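Local coordinates for protein type II restriction enzyme BsoBI (PDB 1DC1) that recognises the double-stranded sequence 5'-CYCGRG-3' as a homodimer and cleaves the DNA after the first cytosine, at residues D[12-17]-D[288-293]; D[22-27]-D[245-250]; D[235-240]-D[318-323]; D[278-283]-D[305-310]. One frame throughout, in Å; residues are numbered along the deposited sequence. Where two conformers were deposited one is given.

Contact 4 is the buried one, where the parallel strands 276-281 and 303-306 pair through backbone hydrogen bonds; the other three are partly buried and lack such bonds between their segments. Contacts 3 and 4 reach the same sheet, since strands 235-242 and 276-281 are neighbours in it, but contact 3 is purely apolar, between that sheet and the C-terminal helix. Contact 1 lays the N-terminal arm on helix 286-298, which links the two strands of contact 4. Contact 2, where helix 21-53 meets the start of helix 247-270, differs in chemistry: packing on one side of its turn, polar backbone atoms turned to DNA on the other. Leu17 and Asn306 join contacts 1 and 4.

Contact 1. Residues D[12-17]-D[288-293]; sequences KSVDDL and MAEEIW
Val14 sits on the indole of Trp293, and this pair buries more surface than any other residues of the contact. In the valine conformer described here, CG2 lies over one face of the ring system, toward its rim, at 3.4 Å from Trp293 CG. Its approach to the five-membered ring is a CH-pi contact, 23° off the ring normal. In Trp293, chi1 of 180° sets CG anti to the backbone N, on the side of the arm. The ring lies against Val14 and Ser13, its CZ3 3.7 Å from Ser13 C. The other valine branch turns to the helix itself, Val14 CG1 meeting Ala289 CB at 3.6 Å and lying close to the backbone N of Glu290. Leu17 closes the patch: its CB packs on Ala289 CB at 4.1 Å, and its CD2 comes to the indole edge near CE3. An alanine in place of Trp293 would keep the CB contact to Val14 CG2 but would probably open a gap beneath the arm where Val14 and Ser13 now lie over the indole face. The turn itself is tied by Asp16, whose OD2 accepts from Lys12 N at 2.7 Å. Beyond the segments, Asp15 OD1 is hydrogen-bonded to His286 ND1, at the start of the same helix. The arrangement is an N-terminal arm folded over the crossover helix of a beta-alpha-beta unit in the PD-(D/E)XK nuclease fold.

Contact 2. Residues D[22-27]-D[245-250]; sequences EEYRAG and IDPAGA. With nucleotides of chain A; nucleotides of chain B.
Tyr24 and Pro247 provide the apolar part of this contact. The pyrrolidine lies over one face of the phenol, Pro247 CB standing 3.5 Å from Tyr24 CZ in a CH-pi arrangement 25° off the ring normal, and the two side chains run past each other in opposite directions. At the ring edge, near its plane, the carbonyl of Ile245 points in, with Ile245 O only 3.0 Å from Tyr24 CD1. A backbone-to-side-chain fit completes the packing: Ile245 CG2 rests 3.7 Å from Gly27 CA, where a CB on Gly27 would collide with it. An alanine in place of Tyr24 would probably leave Pro247 without a ring to pack on and Glu285 OE2 without the hydroxyl it bonds.

The polar contacts run the other way, to DNA. Ile245 N donates to OP1 of DG8 of chain A at 2.9 Å, and Asp246 N to OP2 of the same phosphate at 3.2 Å. Ala248 O accepts a hydrogen bond from N4 of DC5 of chain B at 2.7 Å. Asp246 caps helix 247-270 through a weak bond from Ala248 N to its OD1, while its OD2 forms a salt bridge with Lys81 of the second subunit. DNA is thus held here by main-chain groups, two on a phosphate and one on a base, so their placement probably depends on this turn, where Gly27 packs on Ile245 and Tyr24 on Pro247.

Contact 3. Residues D[235-240]-D[318-323]; sequences YLLLGE and RWIINI
Leu236 and Leu237, though successive in a strand, both direct their side chains at the C-terminal residues, because a classic beta bulge opposite Leu215 interrupts the usual alternation. The second of them does most of the work. Its CD1 methyl touches three residues: Ile323 CD1 at 3.6 Å, Trp319 CH2 at 3.7 Å and, more loosely, Ile320 CG1 at 4.3 Å. CG of Leu237 stands anti to the backbone N (chi1 173°), from where the branch extends toward the helix. Leucine and indole meet tip to tip, whereas Leu237 and Ile323 cross at about a right angle. Leu236 adds a looser touch, its CD1 lying 4.3 Å from Ile323 CG2.

The sheet involved is the central one of the PD-(D/E)XK fold, in which strand 235-242 runs between strand 213-217, antiparallel to it, and strand 276-281, parallel to it. Glu240, further along the same strand, is a predicted ligand of the catalytic magnesium. The leucine contacts therefore seat one end of helix 310-321 on a strand that also carries a probable active-site residue.

On the helical side, Ile323 folds back over the indole of Trp319: its CG1 lies 4.0 Å above the ring plane, over the centre of the ring system, so the two present a joined surface to Leu237. Asn322 ties the last turn, ND2 donating to Arg318 O at 2.9 Å from above the carbonyl plane. The chain's terminal carboxylate forms a salt bridge through OXT with Arg196, and Trp319 also packs on Ile278 of the neighbouring strand.

Contact 4. Residues D[278-283]-D[305-310]; sequences IFIGAA and ANLTKT
Chi1 of Ile280 (-59°) puts CG1 anti to the carbonyl carbon and leaves CG2 anti to the backbone N; that methyl lies 3.8 Å from Leu307 CB. Thr308 has OG1 between the backbone N and the carbonyl carbon (chi1 71°), which sends CG2 the other way, to within 3.7 Å of Ala282 CB, and leaves the hydroxyl near Asn306.

Between these side chains the backbones pair as parallel strands, Ile280 opposite Ala305 and Gly281 opposite Asn306. Ala305 N donates to Phe279 O at 3.3 Å, and Gly281 N to Ala305 O at 3.1 Å. Leu307 N then reaches Gly281 O at 2.9 Å, but from well above the carbonyl plane, where the second strand has already begun to turn. Gly281 meets a steric limit: a CB there would clash with the Phe279 ring.

The turn after the strand is fastened by Asn306. Its OD1 accepts from Thr308 N at 2.8 Å, closing an Asx turn, and from Thr308 OG1 at 2.7 Å. The amide nitrogen serves the N-terminal arm, ND2 bonding Leu17 O and Thr19 OG1. These two strands form a beta-alpha-beta unit with crossover helix 286-298, strand 303-306 being the sheet's outermost within this chain, and Phe279 lies beside the predicted magnesium-site residues Glu240 and Lys242. With both ends of its amide taken, Asn306 is likely to be fixed in rotation: one buried polar group sets the turn, holds the threonine and receives the arm, while the hydrogen bonds between 278-283 and 305-310 are all backbone to backbone.

Contact 1. Residues D[12-17]-D[288-293]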
# COMPACT_ATOMS: atom_id res chain seq x y z
N LYS D 12 -24.64 -17.62 2.49
CA LYS D 12 -26.04 -17.48 2.84
C LYS D 12 -26.33 -16.10 3.43
O LYS D 12 -27.47 -15.63 3.42
CB LYS D 12 -26.45 -18.58 3.81
CG LYS D 12 -25.72 -19.90 3.57
CD LYS D 12 -25.91 -20.45 2.14
CE LYS D 12 -24.84 -21.52 1.81
NZ LYS D 12 -25.31 -22.56 0.86
N SER D 13 -25.30 -15.44 3.94
CA SER D 13 -25.50 -14.11 4.53
C SER D 13 -24.24 -13.28 4.30
O SER D 13 -23.17 -13.83 4.01
CB SER D 13 -25.80 -14.23 6.04
OG SER D 13 -24.71 -14.79 6.78
N VAL D 14 -24.39 -11.96 4.44
CA VAL D 14 -23.29 -11.02 4.24
C VAL D 14 -22.11 -11.39 5.07
O VAL D 14 -20.97 -11.34 4.60
CB VAL D 14 -23.63 -9.58 4.67
CG1 VAL D 14 -22.36 -8.73 4.83
CG2 VAL D 14 -24.53 -8.95 3.64
N ASP D 15 -22.34 -11.76 6.32
CA ASP D 15 -21.17 -12.03 7.12
C ASP D 15 -20.54 -13.43 6.91
O ASP D 15 -19.51 -13.75 7.51
CB ASP D 15 -21.40 -11.61 8.62
CG ASP D 15 -20.90 -10.13 8.94
OD1 ASP D 15 -20.75 -9.28 8.02
OD2 ASP D 15 -20.64 -9.84 10.13
N ASP D 16 -21.09 -14.22 6.00
CA ASP D 16 -20.46 -15.46 5.64
C ASP D 16 -19.13 -15.06 4.95
O ASP D 16 -18.15 -15.78 4.96
CB ASP D 16 -21.35 -16.25 4.69
CG ASP D 16 -22.42 -17.07 5.42
OD1 ASP D 16 -22.43 -17.09 6.66
OD2 ASP D 16 -23.25 -17.73 4.76
N LEU D 17 -19.10 -13.87 4.37
CA LEU D 17 -17.91 -13.37 3.68
C LEU D 17 -16.79 -12.84 4.61
O LEU D 17 -15.64 -12.77 4.24
CB LEU D 17 -18.32 -12.25 2.78
CG LEU D 17 -18.52 -12.43 1.28
CD1 LEU D 17 -17.88 -13.74 0.68
CD2 LEU D 17 -20.02 -12.29 1.10
N MET D 288 -17.14 -3.69 3.52
CA MET D 288 -16.88 -4.22 2.17
C MET D 288 -17.70 -5.52 1.87
O MET D 288 -18.13 -5.74 0.73
CB MET D 288 -15.38 -4.45 1.98
CG MET D 288 -14.73 -5.47 2.89
SD MET D 288 -13.00 -5.64 2.46
CE MET D 288 -12.97 -6.79 1.11
N ALA D 289 -17.94 -6.35 2.88
CA ALA D 289 -18.74 -7.57 2.71
C ALA D 289 -20.14 -7.16 2.27
O ALA D 289 -20.72 -7.82 1.41
CB ALA D 289 -18.82 -8.40 4.02
N GLU D 290 -20.67 -6.09 2.85
CA GLU D 290 -21.99 -5.61 2.48
C GLU D 290 -22.00 -5.19 1.02
O GLU D 290 -22.94 -5.48 0.27
CB GLU D 290 -22.37 -4.43 3.34
CG GLU D 290 -22.64 -4.82 4.78
CD GLU D 290 -24.13 -5.04 5.06
OE1 GLU D 290 -24.90 -5.36 4.11
OE2 GLU D 290 -24.54 -4.89 6.23
N GLU D 291 -20.95 -4.49 0.60
CA GLU D 291 -20.90 -4.05 -0.78
C GLU D 291 -20.76 -5.22 -1.77
O GLU D 291 -21.34 -5.20 -2.86
CB GLU D 291 -19.73 -3.08 -0.96
CG GLU D 291 -20.03 -1.74 -0.36
CD GLU D 291 -18.86 -0.82 -0.48
OE1 GLU D 291 -17.76 -1.36 -0.68
OE2 GLU D 291 -19.04 0.42 -0.35
N ILE D 292 -19.96 -6.23 -1.40
CA ILE D 292 -19.77 -7.41 -2.27
C ILE D 292 -21.12 -8.13 -2.39
O ILE D 292 -21.52 -8.48 -3.49
CB ILE D 292 -18.72 -8.40 -1.71
CG1 ILE D 292 -17.33 -7.75 -1.78
CG2 ILE D 292 -18.76 -9.76 -2.50
CD1 ILE D 292 -16.32 -8.38 -0.88
N TRP D 293 -21.80 -8.32 -1.27
CA TRP D 293 -23.10 -8.96 -1.25
C TRP D 293 -24.09 -8.18 -2.13
O TRP D 293 -24.81 -8.77 -2.95
CB TRP D 293 -23.59 -9.03 0.16
CG TRP D 293 -24.89 -9.64 0.30
CD1 TRP D 293 -26.09 -9.01 0.32
CD2 TRP D 293 -25.15 -11.02 0.46
NE1 TRP D 293 -27.09 -9.92 0.50
CE2 TRP D 293 -26.55 -11.17 0.59
CE3 TRP D 293 -24.33 -12.16 0.52
CZ2 TRP D 293 -27.16 -12.41 0.76
CZ3 TRP D 293 -24.93 -13.40 0.69
CH2 TRP D 293 -26.33 -13.52 0.81

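Contact 2. Residues D[22-27]-D[245-250]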
# COMPACT_ATOMS: atom_id res chain seq x y z
N GLU D 22 -9.77 -15.71 14.33
CA GLU D 22 -8.76 -16.76 14.32
C GLU D 22 -8.00 -16.89 13.00
O GLU D 22 -6.79 -17.21 13.00
CB GLU D 22 -9.39 -18.08 14.72
CG GLU D 22 -9.62 -18.14 16.24
CD GLU D 22 -8.36 -17.79 17.09
OE1 GLU D 22 -7.21 -18.05 16.65
OE2 GLU D 22 -8.53 -17.26 18.22
N GLU D 23 -8.69 -16.62 11.89
CA GLU D 23 -8.08 -16.69 10.59
C GLU D 23 -7.06 -15.53 10.45
O GLU D 23 -6.00 -15.69 9.86
CB GLU D 23 -9.15 -16.63 9.50
CG GLU D 23 -9.56 -18.03 8.97
CD GLU D 23 -8.51 -19.17 9.22
OE1 GLU D 23 -7.51 -19.24 8.46
OE2 GLU D 23 -8.68 -19.99 10.18
N TYR D 24 -7.41 -14.37 10.99
CA TYR D 24 -6.50 -13.22 10.96
C TYR D 24 -5.22 -13.55 11.79
O TYR D 24 -4.11 -13.34 11.31
CB TYR D 24 -7.18 -11.95 11.52
CG TYR D 24 -8.03 -11.18 10.50
CD1 TYR D 24 -7.52 -10.84 9.23
CD2 TYR D 24 -9.34 -10.81 10.79
CE1 TYR D 24 -8.28 -10.15 8.27
CE2 TYR D 24 -10.12 -10.10 9.81
CZ TYR D 24 -9.57 -9.79 8.57
OH TYR D 24 -10.29 -9.11 7.64
N ARG D 25 -5.38 -14.03 13.02
CA ARG D 25 -4.23 -14.39 13.83
C ARG D 25 -3.38 -15.46 13.11
O ARG D 25 -2.13 -15.34 13.02
CB ARG D 25 -4.73 -14.87 15.19
CG ARG D 25 -3.70 -15.44 16.07
CD ARG D 25 -4.31 -15.74 17.44
NE ARG D 25 -3.33 -16.52 18.20
CZ ARG D 25 -3.35 -17.84 18.33
NH1 ARG D 25 -4.32 -18.53 17.76
NH2 ARG D 25 -2.38 -18.48 18.98
N ALA D 26 -4.03 -16.49 12.58
CA ALA D 26 -3.29 -17.53 11.85
C ALA D 26 -2.47 -16.93 10.70
O ALA D 26 -1.33 -17.30 10.51
CB ALA D 26 -4.25 -18.59 11.32
N GLY D 27 -3.07 -16.00 9.94
CA GLY D 27 -2.40 -15.36 8.80
C GLY D 27 -1.20 -14.54 9.23
O GLY D 27 -0.11 -14.62 8.65
N ILE D 245 -3.59 -10.57 4.44
CA ILE D 245 -4.23 -11.01 5.69
C ILE D 245 -4.48 -9.88 6.65
O ILE D 245 -5.00 -10.11 7.72
CB ILE D 245 -3.39 -12.07 6.50
CG1 ILE D 245 -1.89 -11.77 6.46
CG2 ILE D 245 -3.64 -13.44 5.90
CD1 ILE D 245 -1.35 -10.91 7.53
N ASP D 246 -4.09 -8.66 6.29
CA ASP D 246 -4.21 -7.54 7.22
C ASP D 246 -5.60 -6.92 7.13
O ASP D 246 -6.00 -6.43 6.08
CB ASP D 246 -3.10 -6.52 6.90
CG ASP D 246 -3.24 -5.23 7.69
OD1 ASP D 246 -3.82 -5.26 8.81
OD2 ASP D 246 -2.75 -4.19 7.19
N PRO D 247 -6.38 -6.96 8.24
CA PRO D 247 -7.70 -6.36 8.15
C PRO D 247 -7.63 -4.85 7.81
O PRO D 247 -8.55 -4.32 7.20
CB PRO D 247 -8.32 -6.62 9.52
CG PRO D 247 -7.25 -6.95 10.39
CD PRO D 247 -6.13 -7.53 9.57
N ALA D 248 -6.55 -4.15 8.22
CA ALA D 248 -6.39 -2.70 7.99
C ALA D 248 -6.21 -2.37 6.50
O ALA D 248 -6.36 -1.22 6.10
CB ALA D 248 -5.19 -2.15 8.79
N GLY D 249 -5.90 -3.42 5.70
CA GLY D 249 -5.73 -3.29 4.26
C GLY D 249 -6.93 -3.85 3.49
O GLY D 249 -7.03 -3.70 2.25
N ALA D 250 -7.87 -4.47 4.20
CA ALA D 250 -9.04 -5.08 3.58
C ALA D 250 -9.86 -4.10 2.73
O ALA D 250 -9.98 -4.30 1.54
CB ALA D 250 -9.93 -5.73 4.67
P DG A 8 -1.08 -8.11 3.84
OP1 DG A 8 -0.93 -9.54 4.06
OP2 DG A 8 -2.42 -7.51 3.84
O5' DG A 8 -0.19 -7.44 4.99
C5' DG A 8 1.26 -7.65 5.05
C4' DG A 8 1.94 -6.40 5.55
O4' DG A 8 1.71 -5.35 4.58
C3' DG A 8 1.37 -5.88 6.89
O3' DG A 8 2.39 -5.17 7.62
C2' DG A 8 0.36 -4.84 6.43
C1' DG A 8 1.06 -4.25 5.19
N9 DG A 8 0.17 -3.62 4.21
C8 DG A 8 -1.04 -4.10 3.78
N7 DG A 8 -1.66 -3.30 2.95
C5 DG A 8 -0.79 -2.22 2.80
C6 DG A 8 -0.93 -0.99 2.04
O6 DG A 8 -1.87 -0.63 1.34
N1 DG A 8 0.18 -0.15 2.19
C2 DG A 8 1.28 -0.44 2.97
N2 DG A 8 2.27 0.47 2.98
N3 DG A 8 1.42 -1.55 3.70
C4 DG A 8 0.35 -2.40 3.56
P DC B 5 -11.88 5.05 4.60
OP1 DC B 5 -13.06 5.38 5.46
OP2 DC B 5 -12.06 4.95 3.12
O5' DC B 5 -10.80 6.17 4.88
C5' DC B 5 -9.52 6.12 4.24
C4' DC B 5 -8.48 6.78 5.13
O4' DC B 5 -8.25 5.96 6.29
C3' DC B 5 -7.11 6.91 4.48
O3' DC B 5 -7.04 8.11 3.73
C2' DC B 5 -6.18 6.95 5.67
C1' DC B 5 -6.86 5.99 6.62
N1 DC B 5 -6.33 4.60 6.57
C2 DC B 5 -5.11 4.36 7.23
O2 DC B 5 -4.50 5.33 7.74
N3 DC B 5 -4.62 3.09 7.26
C4 DC B 5 -5.27 2.10 6.64
N4 DC B 5 -4.72 0.87 6.69
C5 DC B 5 -6.50 2.32 5.94
C6 DC B 5 -6.99 3.58 5.93

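Contact 3. Residues D[235-240]-D[318-323]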
# COMPACT_ATOMS: atom_id res chain seq x y z
N TYR D 235 -13.02 -13.94 -23.55
CA TYR D 235 -12.95 -13.75 -22.08
C TYR D 235 -14.24 -14.16 -21.38
O TYR D 235 -15.26 -13.42 -21.43
CB TYR D 235 -12.65 -12.29 -21.73
CG TYR D 235 -11.25 -11.87 -22.10
CD1 TYR D 235 -10.96 -11.37 -23.38
CD2 TYR D 235 -10.23 -11.90 -21.16
CE1 TYR D 235 -9.70 -10.92 -23.68
CE2 TYR D 235 -8.93 -11.44 -21.46
CZ TYR D 235 -8.68 -10.96 -22.72
OH TYR D 235 -7.40 -10.52 -23.02
N LEU D 236 -14.21 -15.32 -20.74
CA LEU D 236 -15.39 -15.83 -20.01
C LEU D 236 -15.50 -15.21 -18.62
O LEU D 236 -16.59 -14.93 -18.15
CB LEU D 236 -15.34 -17.36 -19.81
CG LEU D 236 -15.48 -18.25 -21.05
CD1 LEU D 236 -15.24 -19.68 -20.70
CD2 LEU D 236 -16.88 -18.05 -21.65
N LEU D 237 -14.36 -15.00 -17.97
CA LEU D 237 -14.34 -14.48 -16.62
C LEU D 237 -13.08 -13.68 -16.34
O LEU D 237 -12.02 -14.02 -16.86
CB LEU D 237 -14.45 -15.64 -15.60
CG LEU D 237 -14.29 -15.41 -14.08
CD1 LEU D 237 -15.10 -16.45 -13.37
CD2 LEU D 237 -12.81 -15.48 -13.65
N LEU D 238 -13.21 -12.61 -15.54
CA LEU D 238 -12.08 -11.78 -15.08
C LEU D 238 -12.29 -11.61 -13.58
O LEU D 238 -13.40 -11.42 -13.11
CB LEU D 238 -12.03 -10.44 -15.81
CG LEU D 238 -11.97 -10.66 -17.33
CD1 LEU D 238 -13.28 -10.27 -17.96
CD2 LEU D 238 -10.86 -9.91 -17.92
N GLY D 239 -11.21 -11.73 -12.82
CA GLY D 239 -11.38 -11.62 -11.39
C GLY D 239 -10.17 -11.06 -10.69
O GLY D 239 -9.05 -11.10 -11.22
N GLU D 240 -10.40 -10.53 -9.50
CA GLU D 240 -9.34 -9.96 -8.67
C GLU D 240 -9.17 -10.92 -7.51
O GLU D 240 -10.13 -11.50 -7.03
CB GLU D 240 -9.74 -8.57 -8.14
CG GLU D 240 -9.07 -7.32 -8.80
CD GLU D 240 -8.61 -7.49 -10.28
OE1 GLU D 240 -7.63 -8.24 -10.52
OE2 GLU D 240 -9.20 -6.86 -11.21
N ARG D 318 -15.08 -25.20 -8.09
CA ARG D 318 -15.88 -26.19 -8.80
C ARG D 318 -16.77 -25.45 -9.81
O ARG D 318 -16.92 -25.88 -10.95
CB ARG D 318 -16.66 -27.00 -7.77
CG ARG D 318 -17.82 -27.76 -8.31
CD ARG D 318 -18.33 -28.77 -7.28
NE ARG D 318 -18.93 -29.93 -7.96
CZ ARG D 318 -20.16 -30.39 -7.74
NH1 ARG D 318 -20.97 -29.80 -6.85
NH2 ARG D 318 -20.59 -31.46 -8.41
N TRP D 319 -17.31 -24.31 -9.40
CA TRP D 319 -18.11 -23.51 -10.29
C TRP D 319 -17.26 -23.00 -11.48
O TRP D 319 -17.72 -23.03 -12.63
CB TRP D 319 -18.68 -22.33 -9.50
CG TRP D 319 -19.29 -21.27 -10.39
CD1 TRP D 319 -20.49 -21.32 -11.04
CD2 TRP D 319 -18.72 -20.00 -10.72
NE1 TRP D 319 -20.71 -20.18 -11.75
CE2 TRP D 319 -19.64 -19.34 -11.57
CE3 TRP D 319 -17.52 -19.36 -10.37
CZ2 TRP D 319 -19.39 -18.07 -12.08
CZ3 TRP D 319 -17.28 -18.09 -10.89
CH2 TRP D 319 -18.21 -17.46 -11.73
N ILE D 320 -16.03 -22.53 -11.20
CA ILE D 320 -15.16 -22.01 -12.25
C ILE D 320 -14.86 -23.03 -13.32
O ILE D 320 -14.89 -22.73 -14.51
CB ILE D 320 -13.82 -21.49 -11.67
CG1 ILE D 320 -13.98 -20.02 -11.33
CG2 ILE D 320 -12.66 -21.64 -12.70
CD1 ILE D 320 -12.86 -19.47 -10.50
N ILE D 321 -14.59 -24.25 -12.88
CA ILE D 321 -14.25 -25.34 -13.76
C ILE D 321 -15.42 -25.72 -14.69
O ILE D 321 -15.22 -26.22 -15.80
CB ILE D 321 -13.77 -26.58 -12.90
CG1 ILE D 321 -12.31 -26.37 -12.46
CG2 ILE D 321 -13.87 -27.85 -13.67
CD1 ILE D 321 -12.11 -26.83 -11.11
N ASN D 322 -16.64 -25.45 -14.22
CA ASN D 322 -17.83 -25.79 -14.99
C ASN D 322 -18.42 -24.67 -15.79
O ASN D 322 -19.42 -24.88 -16.44
CB ASN D 322 -18.89 -26.39 -14.06
CG ASN D 322 -18.57 -27.83 -13.67
OD1 ASN D 322 -18.69 -28.75 -14.51
ND2 ASN D 322 -18.15 -28.05 -12.42
N ILE D 323 -17.81 -23.49 -15.75
CA ILE D 323 -18.27 -22.31 -16.50
C ILE D 323 -18.16 -22.61 -18.00
O ILE D 323 -18.86 -21.90 -18.74
CB ILE D 323 -17.38 -21.06 -16.20
CG1 ILE D 323 -17.56 -20.59 -14.77
CG2 ILE D 323 -17.68 -19.94 -17.20
CD1 ILE D 323 -16.68 -19.43 -14.48
OXT ILE D 323 -17.41 -23.54 -18.42

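Contact 4. Residues D[278-283]-D[305-310]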
# COMPACT_ATOMS: atom_id res chain seq x y z
N ILE D 278 -15.34 -11.81 -10.69
CA ILE D 278 -15.29 -12.36 -9.33
C ILE D 278 -14.27 -11.58 -8.48
O ILE D 278 -13.37 -10.93 -8.99
CB ILE D 278 -14.92 -13.93 -9.29
CG1 ILE D 278 -13.47 -14.18 -9.72
CG2 ILE D 278 -15.90 -14.75 -10.12
CD1 ILE D 278 -13.04 -15.66 -9.63
N PHE D 279 -14.48 -11.65 -7.17
CA PHE D 279 -13.59 -11.07 -6.18
C PHE D 279 -13.34 -12.12 -5.11
O PHE D 279 -14.29 -12.65 -4.53
CB PHE D 279 -14.17 -9.85 -5.50
CG PHE D 279 -13.25 -9.28 -4.46
CD1 PHE D 279 -12.18 -8.46 -4.84
CD2 PHE D 279 -13.38 -9.63 -3.12
CE1 PHE D 279 -11.24 -8.01 -3.90
CE2 PHE D 279 -12.43 -9.17 -2.15
CZ PHE D 279 -11.37 -8.37 -2.56
N ILE D 280 -12.07 -12.44 -4.87
CA ILE D 280 -11.71 -13.41 -3.84
C ILE D 280 -10.74 -12.67 -2.92
O ILE D 280 -9.79 -12.09 -3.39
CB ILE D 280 -10.97 -14.64 -4.45
CG1 ILE D 280 -11.86 -15.31 -5.49
CG2 ILE D 280 -10.52 -15.61 -3.35
CD1 ILE D 280 -11.10 -16.31 -6.39
N GLY D 281 -11.01 -12.69 -1.62
CA GLY D 281 -10.12 -11.99 -0.71
C GLY D 281 -9.90 -12.74 0.60
O GLY D 281 -10.83 -13.35 1.09
N ALA D 282 -8.69 -12.70 1.16
CA ALA D 282 -8.43 -13.34 2.45
C ALA D 282 -8.84 -12.42 3.64
O ALA D 282 -9.22 -12.91 4.71
CB ALA D 282 -6.93 -13.77 2.55
N ALA D 283 -8.77 -11.10 3.45
CA ALA D 283 -9.15 -10.12 4.48
C ALA D 283 -10.42 -9.41 4.03
O ALA D 283 -10.40 -8.53 3.16
CB ALA D 283 -8.03 -9.11 4.66
N ALA D 305 -15.52 -15.20 -2.93
CA ALA D 305 -15.20 -16.15 -1.90
C ALA D 305 -14.16 -15.55 -0.94
O ALA D 305 -13.35 -14.72 -1.34
CB ALA D 305 -14.67 -17.44 -2.50
N ASN D 306 -14.24 -15.93 0.34
CA ASN D 306 -13.24 -15.51 1.28
C ASN D 306 -12.18 -16.63 1.18
O ASN D 306 -12.47 -17.82 1.45
CB ASN D 306 -13.78 -15.47 2.70
CG ASN D 306 -12.75 -15.03 3.66
OD1 ASN D 306 -11.66 -15.61 3.77
ND2 ASN D 306 -13.05 -13.96 4.37
N LEU D 307 -10.97 -16.25 0.75
CA LEU D 307 -9.86 -17.16 0.53
C LEU D 307 -9.43 -17.96 1.78
O LEU D 307 -8.82 -19.02 1.64
CB LEU D 307 -8.66 -16.40 -0.10
CG LEU D 307 -7.41 -17.19 -0.59
CD1 LEU D 307 -7.71 -18.01 -1.86
CD2 LEU D 307 -6.26 -16.22 -0.88
N THR D 308 -9.75 -17.50 2.99
CA THR D 308 -9.36 -18.27 4.18
C THR D 308 -10.40 -19.35 4.54
O THR D 308 -10.19 -20.12 5.49
CB THR D 308 -9.15 -17.36 5.41
OG1 THR D 308 -10.41 -16.88 5.86
CG2 THR D 308 -8.23 -16.17 5.06
N LYS D 309 -11.51 -19.40 3.79
CA LYS D 309 -12.57 -20.35 4.03
C LYS D 309 -12.67 -21.38 2.91
O LYS D 309 -13.21 -21.14 1.82
CB LYS D 309 -13.86 -19.62 4.21
CG LYS D 309 -13.78 -18.56 5.29
CD LYS D 309 -15.12 -17.91 5.53
CE LYS D 309 -15.00 -16.71 6.45
NZ LYS D 309 -16.26 -16.49 7.22
N THR D 310 -12.09 -22.52 3.23
CA THR D 310 -12.04 -23.68 2.34
C THR D 310 -13.30 -24.04 1.59
O THR D 310 -13.25 -24.34 0.40
CB THR D 310 -11.67 -24.92 3.13
OG1 THR D 310 -10.68 -24.55 4.09
CG2 THR D 310 -11.17 -26.01 2.22